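Long-range contact in hypothetical protein, similar to alpha-acetolactate decarboxylase (Staphylococcus aureus subsp. aureus, PDB 1XV2), which probably catalyses the decarboxylation of alpha-acetolactate to acetoin, as a zinc-binding member of the alpha-acetolactate decarboxylase family: residues H125-A131 against A143-E149. Residues are numbered along the deposited sequence; the frame is centred on the assembly and turned at random.
Sequences HVRMMPA and ARRQPEE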
loop_
_atom_site.group_PDB
_atom_site.type_symbol
_atom_site.label_atom_id
_atom_site.label_comp_id
_atom_site.label_asym_id
_atom_site.label_seq_id
_atom_site.Cartn_x
_atom_site.Cartn_y
_atom_site.Cartn_z
ATOM N N HIS A 125 4.765 -28.131 -8.048
ATOM C CA HIS A 125 3.907 -27.794 -9.177
ATOM C C HIS A 125 3.970 -26.287 -9.424
ATOM O O HIS A 125 3.562 -25.501 -8.576
ATOM C CB HIS A 125 2.468 -28.225 -8.860
ATOM C CG HIS A 125 1.483 -27.932 -9.949
ATOM N ND1 HIS A 125 0.153 -28.281 -9.858
ATOM C CD2 HIS A 125 1.628 -27.319 -11.148
ATOM C CE1 HIS A 125 -0.479 -27.895 -10.952
ATOM N NE2 HIS A 125 0.393 -27.309 -11.750
ATOM N N VAL A 126 4.482 -25.890 -10.586
ATOM C CA VAL A 126 4.596 -24.472 -10.920
ATOM C C VAL A 126 4.049 -24.152 -12.301
ATOM O O VAL A 126 3.768 -25.047 -13.102
ATOM C CB VAL A 126 6.075 -23.997 -10.926
ATOM C CG1 VAL A 126 6.745 -24.312 -9.602
ATOM C CG2 VAL A 126 6.828 -24.653 -12.076
ATOM N N ARG A 127 3.905 -22.860 -12.570
ATOM C CA ARG A 127 3.466 -22.396 -13.872
ATOM C C ARG A 127 4.503 -21.379 -14.319
ATOM O O ARG A 127 5.225 -20.812 -13.493
ATOM C CB ARG A 127 2.068 -21.752 -13.811
ATOM C CG ARG A 127 1.942 -20.477 -12.981
ATOM C CD ARG A 127 2.347 -19.211 -13.746
ATOM N NE ARG A 127 2.260 -18.018 -12.898
ATOM C CZ ARG A 127 1.125 -17.441 -12.515
ATOM N NH1 ARG A 127 -0.045 -17.932 -12.908
ATOM N NH2 ARG A 127 1.156 -16.382 -11.713
HETATM N N MSE A 128 4.608 -21.184 -15.627
HETATM C CA MSE A 128 5.534 -20.208 -16.180
HETATM C C MSE A 128 4.662 -19.288 -17.018
HETATM O O MSE A 128 4.251 -19.644 -18.126
HETATM C CB MSE A 128 6.592 -20.892 -17.052
HETATM C CG MSE A 128 7.449 -21.920 -16.320
HETATM SE SE MSE A 128 6.686 -23.701 -16.337
HETATM C CE MSE A 128 7.405 -24.328 -18.024
HETATM N N MSE A 129 4.354 -18.116 -16.475
HETATM C CA MSE A 129 3.493 -17.171 -17.172
HETATM C C MSE A 129 3.977 -16.911 -18.592
HETATM O O MSE A 129 5.107 -16.472 -18.801
HETATM C CB MSE A 129 3.424 -15.850 -16.399
HETATM C CG MSE A 129 2.280 -14.937 -16.831
HETATM SE SE MSE A 129 0.544 -15.658 -16.385
HETATM C CE MSE A 129 0.380 -14.943 -14.594
ATOM N N PRO A 130 3.129 -17.202 -19.592
ATOM C CA PRO A 130 3.506 -16.979 -20.991
ATOM C C PRO A 130 3.540 -15.481 -21.299
ATOM O O PRO A 130 2.653 -14.729 -20.888
ATOM C CB PRO A 130 2.421 -17.722 -21.762
ATOM C CG PRO A 130 1.227 -17.568 -20.880
ATOM C CD PRO A 130 1.794 -17.821 -19.500
ATOM N N ALA A 131 4.571 -15.054 -22.015
ATOM C CA ALA A 131 4.731 -13.650 -22.356
ATOM C C ALA A 131 3.680 -13.132 -23.332
ATOM O O ALA A 131 3.138 -13.879 -24.149
ATOM C CB ALA A 131 6.128 -13.415 -22.925
ATOM N N ALA A 143 -2.635 -16.263 -17.933
ATOM C CA ALA A 143 -2.757 -17.329 -16.949
ATOM C C ALA A 143 -3.613 -18.494 -17.450
ATOM O O ALA A 143 -3.347 -19.649 -17.125
ATOM C CB ALA A 143 -3.339 -16.771 -15.655
ATOM N N ARG A 144 -4.632 -18.190 -18.243
ATOM C CA ARG A 144 -5.521 -19.224 -18.761
ATOM C C ARG A 144 -4.918 -20.087 -19.867
ATOM O O ARG A 144 -5.540 -21.052 -20.314
ATOM C CB ARG A 144 -6.829 -18.591 -19.238
ATOM C CG ARG A 144 -7.726 -18.147 -18.095
ATOM C CD ARG A 144 -8.885 -17.295 -18.575
ATOM N NE ARG A 144 -9.775 -16.942 -17.473
ATOM C CZ ARG A 144 -10.713 -16.002 -17.540
ATOM N NH1 ARG A 144 -10.885 -15.313 -18.660
ATOM N NH2 ARG A 144 -11.475 -15.749 -16.484
ATOM N N ARG A 145 -3.711 -19.745 -20.304
ATOM C CA ARG A 145 -3.029 -20.512 -21.342
ATOM C C ARG A 145 -1.603 -20.805 -20.889
ATOM O O ARG A 145 -0.749 -21.193 -21.685
ATOM C CB ARG A 145 -3.012 -19.735 -22.664
ATOM C CG ARG A 145 -2.192 -18.448 -22.646
ATOM C CD ARG A 145 -2.376 -17.664 -23.945
ATOM N NE ARG A 145 -1.637 -16.402 -23.953
ATOM C CZ ARG A 145 -0.344 -16.281 -24.236
ATOM N NH1 ARG A 145 0.381 -17.349 -24.550
ATOM N NH2 ARG A 145 0.231 -15.085 -24.200
ATOM N N GLN A 146 -1.362 -20.623 -19.594
ATOM C CA GLN A 146 -0.048 -20.846 -19.008
ATOM C C GLN A 146 0.371 -22.304 -18.994
ATOM O O GLN A 146 -0.454 -23.206 -18.832
ATOM C CB GLN A 146 -0.019 -20.353 -17.560
ATOM C CG GLN A 146 -0.960 -21.135 -16.646
ATOM C CD GLN A 146 -0.993 -20.601 -15.230
ATOM O OE1 GLN A 146 -0.852 -19.403 -15.007
ATOM N NE2 GLN A 146 -1.200 -21.489 -14.266
ATOM N N PRO A 147 1.671 -22.557 -19.181
ATOM C CA PRO A 147 2.126 -23.942 -19.152
ATOM C C PRO A 147 2.404 -24.246 -17.674
ATOM O O PRO A 147 2.652 -23.332 -16.880
ATOM C CB PRO A 147 3.391 -23.904 -20.001
ATOM C CG PRO A 147 3.942 -22.552 -19.707
ATOM C CD PRO A 147 2.704 -21.675 -19.752
ATOM N N GLU A 148 2.336 -25.517 -17.305
ATOM C CA GLU A 148 2.584 -25.926 -15.931
ATOM C C GLU A 148 3.483 -27.153 -15.953
ATOM O O GLU A 148 3.331 -28.026 -16.806
ATOM C CB GLU A 148 1.259 -26.242 -15.225
ATOM C CG GLU A 148 0.421 -25.002 -14.883
ATOM C CD GLU A 148 -0.988 -25.343 -14.396
ATOM O OE1 GLU A 148 -1.147 -26.350 -13.673
ATOM O OE2 GLU A 148 -1.935 -24.594 -14.728
ATOM N N GLU A 149 4.431 -27.206 -15.027
ATOM C CA GLU A 149 5.357 -28.324 -14.956
ATOM C C GLU A 149 5.460 -28.800 -13.512
ATOM O O GLU A 149 5.542 -27.993 -12.580
ATOM C CB GLU A 149 6.741 -27.907 -15.469
ATOM C CG GLU A 149 7.439 -28.968 -16.320
ATOM C CD GLU A 149 8.889 -28.616 -16.637
ATOM O OE1 GLU A 149 9.147 -27.475 -17.084
ATOM O OE2 GLU A 149 9.772 -29.482 -16.443
HETATM O O HOH W 1 3.241 -16.469 -25.142
#
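A chain of three side-chain hydrogen bonds runs along one side of this strand pair: His-125 NE2 donates to Glu-148 OE1 (2.6 Å), Gln-146 NE2 to Glu-148 OE2 (3.2 Å), and Arg-127 NH1 to Gln-146 OE1 (2.7 Å). Such a chain can form because His-125 and Arg-127 alternate along one strand, and Glu-148 with Gln-146, just before its strand, along the other, so all four side chains can meet on the face carrying Arg-127 and Glu-148, a non-hydrogen-bonded antiparallel pair. The backbone supplies the scaffold. Val-126 and Glu-149 exchange both hydrogen bonds (Val-126 N to Glu-149 O, 3.1 Å; Glu-149 N to Val-126 O, 3.0 Å), and Met-128 N reaches Pro-147 O at 3.2 Å, carrying the pairing just past the regular strands. Past this bond Pro-130, which has no N-H to give, packs its ring against Pro-147 (CD to CD 4.0 Å) and Gln-146, while the guanidinium of Arg-145 sets one face over Pro-130 CG and sends NH2 to Ala-131 O (3.1 Å), a link doubled by a water bridging NH1 and that oxygen. Arg-127 lies about 4 Å from the zinc held by His-176, His-178 and His-189. The chemistry is consistent with Gln-146, itself bonded to Glu-148, sharing with Glu-48 (salt bridge) and Ala-236 in orienting Arg-127 beside the metal.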